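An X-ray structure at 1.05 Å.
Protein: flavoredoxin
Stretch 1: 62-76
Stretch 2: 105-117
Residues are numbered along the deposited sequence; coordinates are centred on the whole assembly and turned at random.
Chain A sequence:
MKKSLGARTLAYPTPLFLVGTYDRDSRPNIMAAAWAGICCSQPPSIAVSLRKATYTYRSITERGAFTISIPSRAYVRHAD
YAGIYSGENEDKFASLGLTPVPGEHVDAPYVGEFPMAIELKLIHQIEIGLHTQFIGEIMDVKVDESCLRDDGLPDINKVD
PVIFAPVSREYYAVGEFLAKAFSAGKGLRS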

# COMPACT_ATOMS: atom_id res chain seq x y z
N GLU A 62 1.07 24.31 -4.01
CA GLU A 62 0.65 25.65 -3.60
C GLU A 62 0.22 25.71 -2.15
O GLU A 62 0.52 26.70 -1.49
N ARG A 63 -0.53 24.73 -1.66
CA ARG A 63 -1.08 24.83 -0.32
C ARG A 63 -0.36 24.04 0.73
O ARG A 63 -0.53 24.25 1.94
N GLY A 64 0.48 23.07 0.30
CA GLY A 64 1.25 22.30 1.30
C GLY A 64 0.40 21.43 2.18
O GLY A 64 0.79 21.16 3.32
N ALA A 65 -0.74 20.97 1.71
CA ALA A 65 -1.69 20.24 2.50
C ALA A 65 -2.57 19.40 1.58
O ALA A 65 -2.88 19.83 0.47
N PHE A 66 -2.99 18.23 2.07
CA PHE A 66 -3.91 17.40 1.34
C PHE A 66 -4.56 16.45 2.35
O PHE A 66 -4.08 16.28 3.47
N THR A 67 -5.67 15.85 1.94
CA THR A 67 -6.29 14.82 2.70
C THR A 67 -6.26 13.51 1.90
O THR A 67 -6.06 13.53 0.70
N ILE A 68 -6.49 12.39 2.61
CA ILE A 68 -6.78 11.11 2.02
C ILE A 68 -8.11 10.66 2.59
O ILE A 68 -8.25 10.49 3.79
N SER A 69 -9.05 10.42 1.70
CA SER A 69 -10.34 9.86 2.08
C SER A 69 -10.41 8.44 1.53
O SER A 69 -10.05 8.19 0.38
N ILE A 70 -10.88 7.51 2.37
CA ILE A 70 -10.88 6.09 2.01
C ILE A 70 -12.32 5.70 1.68
O ILE A 70 -13.17 5.76 2.54
N PRO A 71 -12.58 5.33 0.41
CA PRO A 71 -13.98 5.00 0.03
C PRO A 71 -14.35 3.62 0.62
O PRO A 71 -13.53 2.70 0.67
N SER A 72 -15.60 3.45 0.93
CA SER A 72 -16.26 2.18 1.17
C SER A 72 -16.79 1.68 -0.17
O SER A 72 -16.79 2.40 -1.19
N ARG A 73 -17.24 0.43 -0.20
CA ARG A 73 -17.61 -0.14 -1.48
C ARG A 73 -18.75 0.62 -2.13
O ARG A 73 -18.82 0.61 -3.36
N ALA A 74 -19.63 1.27 -1.38
CA ALA A 74 -20.70 2.04 -2.02
C ALA A 74 -20.23 3.16 -2.92
O ALA A 74 -21.00 3.65 -3.75
N TYR A 75 -18.99 3.60 -2.70
CA TYR A 75 -18.44 4.74 -3.40
C TYR A 75 -17.33 4.32 -4.38
O TYR A 75 -16.55 5.19 -4.82
N VAL A 76 -17.28 3.07 -4.75
CA VAL A 76 -16.27 2.61 -5.69
C VAL A 76 -16.41 3.31 -7.06
O VAL A 76 -15.39 3.69 -7.65
N HIS A 105 -7.46 20.54 10.66
CA HIS A 105 -6.07 20.74 10.99
C HIS A 105 -5.24 21.22 9.80
O HIS A 105 -4.14 21.74 10.00
N VAL A 106 -5.71 20.98 8.58
CA VAL A 106 -4.91 21.28 7.35
C VAL A 106 -5.85 21.94 6.34
O VAL A 106 -7.06 21.74 6.38
N ASP A 107 -5.18 22.65 5.44
CA ASP A 107 -5.85 23.45 4.40
C ASP A 107 -6.22 22.62 3.17
O ASP A 107 -5.64 22.77 2.07
N ALA A 108 -7.18 21.70 3.33
CA ALA A 108 -7.64 20.77 2.30
C ALA A 108 -8.98 20.20 2.70
O ALA A 108 -9.23 20.01 3.90
N PRO A 109 -9.82 19.85 1.74
CA PRO A 109 -11.09 19.19 2.03
C PRO A 109 -10.94 17.66 2.06
O PRO A 109 -10.06 17.15 1.34
N TYR A 110 -11.82 16.99 2.78
CA TYR A 110 -11.96 15.54 2.66
C TYR A 110 -13.39 15.23 2.24
O TYR A 110 -14.26 16.10 2.18
N VAL A 111 -13.65 13.95 1.93
CA VAL A 111 -14.95 13.53 1.43
C VAL A 111 -15.85 13.15 2.61
O VAL A 111 -15.59 12.12 3.27
N GLY A 112 -16.86 13.91 2.88
CA GLY A 112 -17.65 13.69 4.10
C GLY A 112 -18.35 12.36 4.13
O GLY A 112 -18.55 11.79 5.20
N GLU A 113 -18.77 11.85 2.98
CA GLU A 113 -19.53 10.63 2.92
C GLU A 113 -18.70 9.40 3.20
O GLU A 113 -19.28 8.33 3.45
N PHE A 114 -17.37 9.50 3.07
CA PHE A 114 -16.53 8.32 3.23
C PHE A 114 -16.32 8.01 4.71
O PHE A 114 -16.40 8.89 5.55
N PRO A 115 -16.04 6.75 5.02
CA PRO A 115 -15.99 6.35 6.42
C PRO A 115 -14.76 6.82 7.16
O PRO A 115 -14.71 6.84 8.42
N MET A 116 -13.71 7.13 6.45
CA MET A 116 -12.40 7.43 7.05
C MET A 116 -11.71 8.52 6.22
O MET A 116 -11.68 8.47 4.99
N ALA A 117 -11.11 9.47 6.92
CA ALA A 117 -10.40 10.57 6.29
C ALA A 117 -9.14 10.88 7.13
O ALA A 117 -9.15 10.79 8.34

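What holds the start of the contact, where the helix ends at Arg63? Its CA-to-CB bond points toward the other stretch, and the side chain, chi1 m and then extended through two t angles, reaches Asp107, whose chi1 is t. Arg63 NH1 donates to Asp107 OD2 at 2.8 Å in a salt bridge, and NE and NH2 find partners elsewhere in the structure. One water donates both to Arg63 O (2.9 Å) and to Asp107 OD2 (2.7 Å); a second donates to Ala65 O (3.0 Å) and Asp107 O (2.8 Å), so each water, as donor to two acceptors, links oxygens that could not bond to each other, and Asp107 OD2 accepts from both Arg63 NH1 and the first water.

How do the buried hydroxyls of the strand find partners? Thr67, chi1 p, points toward the other stretch, and its OG1 donates to Pro109 O at 2.6 Å while CG2 lies 3.8 Å from Ala108 CB. Ser69, chi1 m, shares a sheet face with Ala117; its OG accepts from Val111 N at 2.9 Å, nearly linearly. Tyr110 CB sits 3.4 Å from Ser69 OG, but the tyrosine ring, chi1 p, leads away.

What happens on the face carrying Ile70 and Met116? Ile70 (m, t) brings CD1 to 4.1 Å from SD of the fully extended Met116 (t, t, t). Ile70 N donates to Met116 O at 2.9 Å, whereas Ile70 O, 3.3 Å from Pro115 CD and 3.4 Å from Phe114 CB, is buried without a hydrogen-bonding partner.

Which side chains close the far end? Phe114, chi1 m, points toward stretch 1, and Pro71 CA lies over its ring face, 3.8 Å from the centroid. Tyr75, also m, meets that ring obliquely, its CB 3.4 Å from Phe114 CE1. A water hydrogen-bonds to Tyr75 OH (2.7 Å) and donates to Glu113 O (2.8 Å); Glu113's carboxylate is satisfied elsewhere.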

# COMPACT_ATOMS: atom_id res chain seq x y z
CB GLU A 62 -0.54 26.07 -4.50
CG GLU A 62 -0.12 26.36 -5.94
CD GLU A 62 -1.25 26.62 -6.91
OE1 GLU A 62 -2.43 26.32 -6.55
OE2 GLU A 62 -0.94 27.07 -8.07
CB ARG A 63 -2.55 24.40 -0.32
CG ARG A 63 -3.36 25.60 -0.93
CD ARG A 63 -4.82 25.33 -0.71
NE ARG A 63 -5.59 26.29 -1.45
CZ ARG A 63 -6.08 27.41 -0.99
NH1 ARG A 63 -5.90 27.79 0.27
NH2 ARG A 63 -6.74 28.19 -1.82
CB ALA A 65 -2.60 21.20 3.27
CB PHE A 66 -3.23 16.61 0.22
CG PHE A 66 -2.09 15.68 0.61
CD1 PHE A 66 -2.34 14.31 0.79
CD2 PHE A 66 -0.80 16.13 0.75
CE1 PHE A 66 -1.29 13.45 1.06
CE2 PHE A 66 0.24 15.26 1.09
CZ PHE A 66 0.00 13.91 1.24
CB THR A 67 -7.76 15.14 3.05
OG1 THR A 67 -8.48 15.14 1.83
CG2 THR A 67 -7.87 16.44 3.79
CB ILE A 68 -5.65 10.11 2.28
CG1 ILE A 68 -4.42 10.49 1.43
CG2 ILE A 68 -6.13 8.66 2.01
CD1 ILE A 68 -3.16 9.76 1.79
CB SER A 69 -11.49 10.71 1.53
OG SER A 69 -11.45 12.03 1.99
CB ILE A 70 -10.28 5.27 3.14
CG1 ILE A 70 -8.81 5.69 3.33
CG2 ILE A 70 -10.41 3.79 2.88
CD1 ILE A 70 -7.91 4.97 4.22
CB PRO A 71 -13.95 4.92 -1.47
CG PRO A 71 -12.53 4.54 -1.77
CD PRO A 71 -11.65 5.21 -0.71
CB SER A 72 -17.38 2.28 2.16
OG SER A 72 -18.32 3.20 1.71
CB ARG A 73 -17.99 -1.62 -1.30
CG ARG A 73 -19.40 -1.87 -0.80
CD ARG A 73 -19.68 -3.36 -0.70
NE ARG A 73 -18.84 -4.00 0.26
CZ ARG A 73 -18.61 -5.32 0.37
NH1 ARG A 73 -19.19 -6.16 -0.47
NH2 ARG A 73 -17.80 -5.72 1.35
CB ALA A 74 -21.61 2.60 -0.89
CB TYR A 75 -17.93 5.79 -2.39
CG TYR A 75 -19.08 6.36 -1.60
CD1 TYR A 75 -19.95 7.29 -2.21
CD2 TYR A 75 -19.35 5.94 -0.31
CE1 TYR A 75 -21.02 7.82 -1.50
CE2 TYR A 75 -20.43 6.49 0.36
CZ TYR A 75 -21.24 7.38 -0.23
OH TYR A 75 -22.34 7.92 0.44
CB VAL A 76 -16.27 1.07 -5.84
CG1 VAL A 76 -17.51 0.52 -6.51
CG2 VAL A 76 -14.98 0.63 -6.58
CB HIS A 105 -5.45 19.45 11.55
CG HIS A 105 -6.18 18.94 12.74
ND1 HIS A 105 -5.93 19.34 14.02
CD2 HIS A 105 -7.22 18.04 12.79
CE1 HIS A 105 -6.80 18.69 14.80
NE2 HIS A 105 -7.58 17.91 14.10
CB VAL A 106 -4.20 20.06 6.75
CG1 VAL A 106 -3.44 19.26 7.82
CG2 VAL A 106 -5.18 19.14 6.03
CB ASP A 107 -4.94 24.59 4.00
CG ASP A 107 -5.63 25.59 3.09
OD1 ASP A 107 -6.88 25.61 3.05
OD2 ASP A 107 -4.87 26.36 2.45
CB ALA A 108 -6.64 19.65 2.08
CB PRO A 109 -11.96 19.57 0.85
CG PRO A 109 -10.96 19.57 -0.31
CD PRO A 109 -9.65 20.05 0.31
CB TYR A 110 -11.57 14.81 3.91
CG TYR A 110 -12.35 15.09 5.16
CD1 TYR A 110 -13.48 14.38 5.48
CD2 TYR A 110 -11.97 16.07 6.06
CE1 TYR A 110 -14.21 14.62 6.64
CE2 TYR A 110 -12.67 16.30 7.22
CZ TYR A 110 -13.80 15.59 7.49
OH TYR A 110 -14.50 15.81 8.67
CB VAL A 111 -14.86 12.37 0.44
CG1 VAL A 111 -16.25 12.09 -0.10
CG2 VAL A 111 -13.88 12.68 -0.69
CB GLU A 113 -20.18 10.48 1.53
CG GLU A 113 -21.29 11.44 1.21
CD GLU A 113 -20.91 12.85 0.96
OE1 GLU A 113 -19.74 13.16 0.69
OE2 GLU A 113 -21.84 13.70 0.97
CB PHE A 114 -15.20 8.50 2.53
CG PHE A 114 -15.26 8.50 1.01
CD1 PHE A 114 -16.44 8.49 0.26
CD2 PHE A 114 -14.06 8.49 0.30
CE1 PHE A 114 -16.42 8.55 -1.12
CE2 PHE A 114 -14.06 8.54 -1.06
CZ PHE A 114 -15.21 8.59 -1.78
CB PRO A 115 -16.02 4.83 6.32
CG PRO A 115 -15.41 4.50 4.97
CD PRO A 115 -16.00 5.59 4.13
CB MET A 116 -11.56 6.18 7.07
CG MET A 116 -10.17 6.31 7.63
SD MET A 116 -9.63 4.59 7.88
CE MET A 116 -8.06 4.96 8.55
CB ALA A 117 -11.28 11.79 6.17
O HOH W 1 -2.19 26.41 2.80
O HOH W 2 -5.12 21.59 -0.43
O HOH W 3 -22.04 7.79 3.08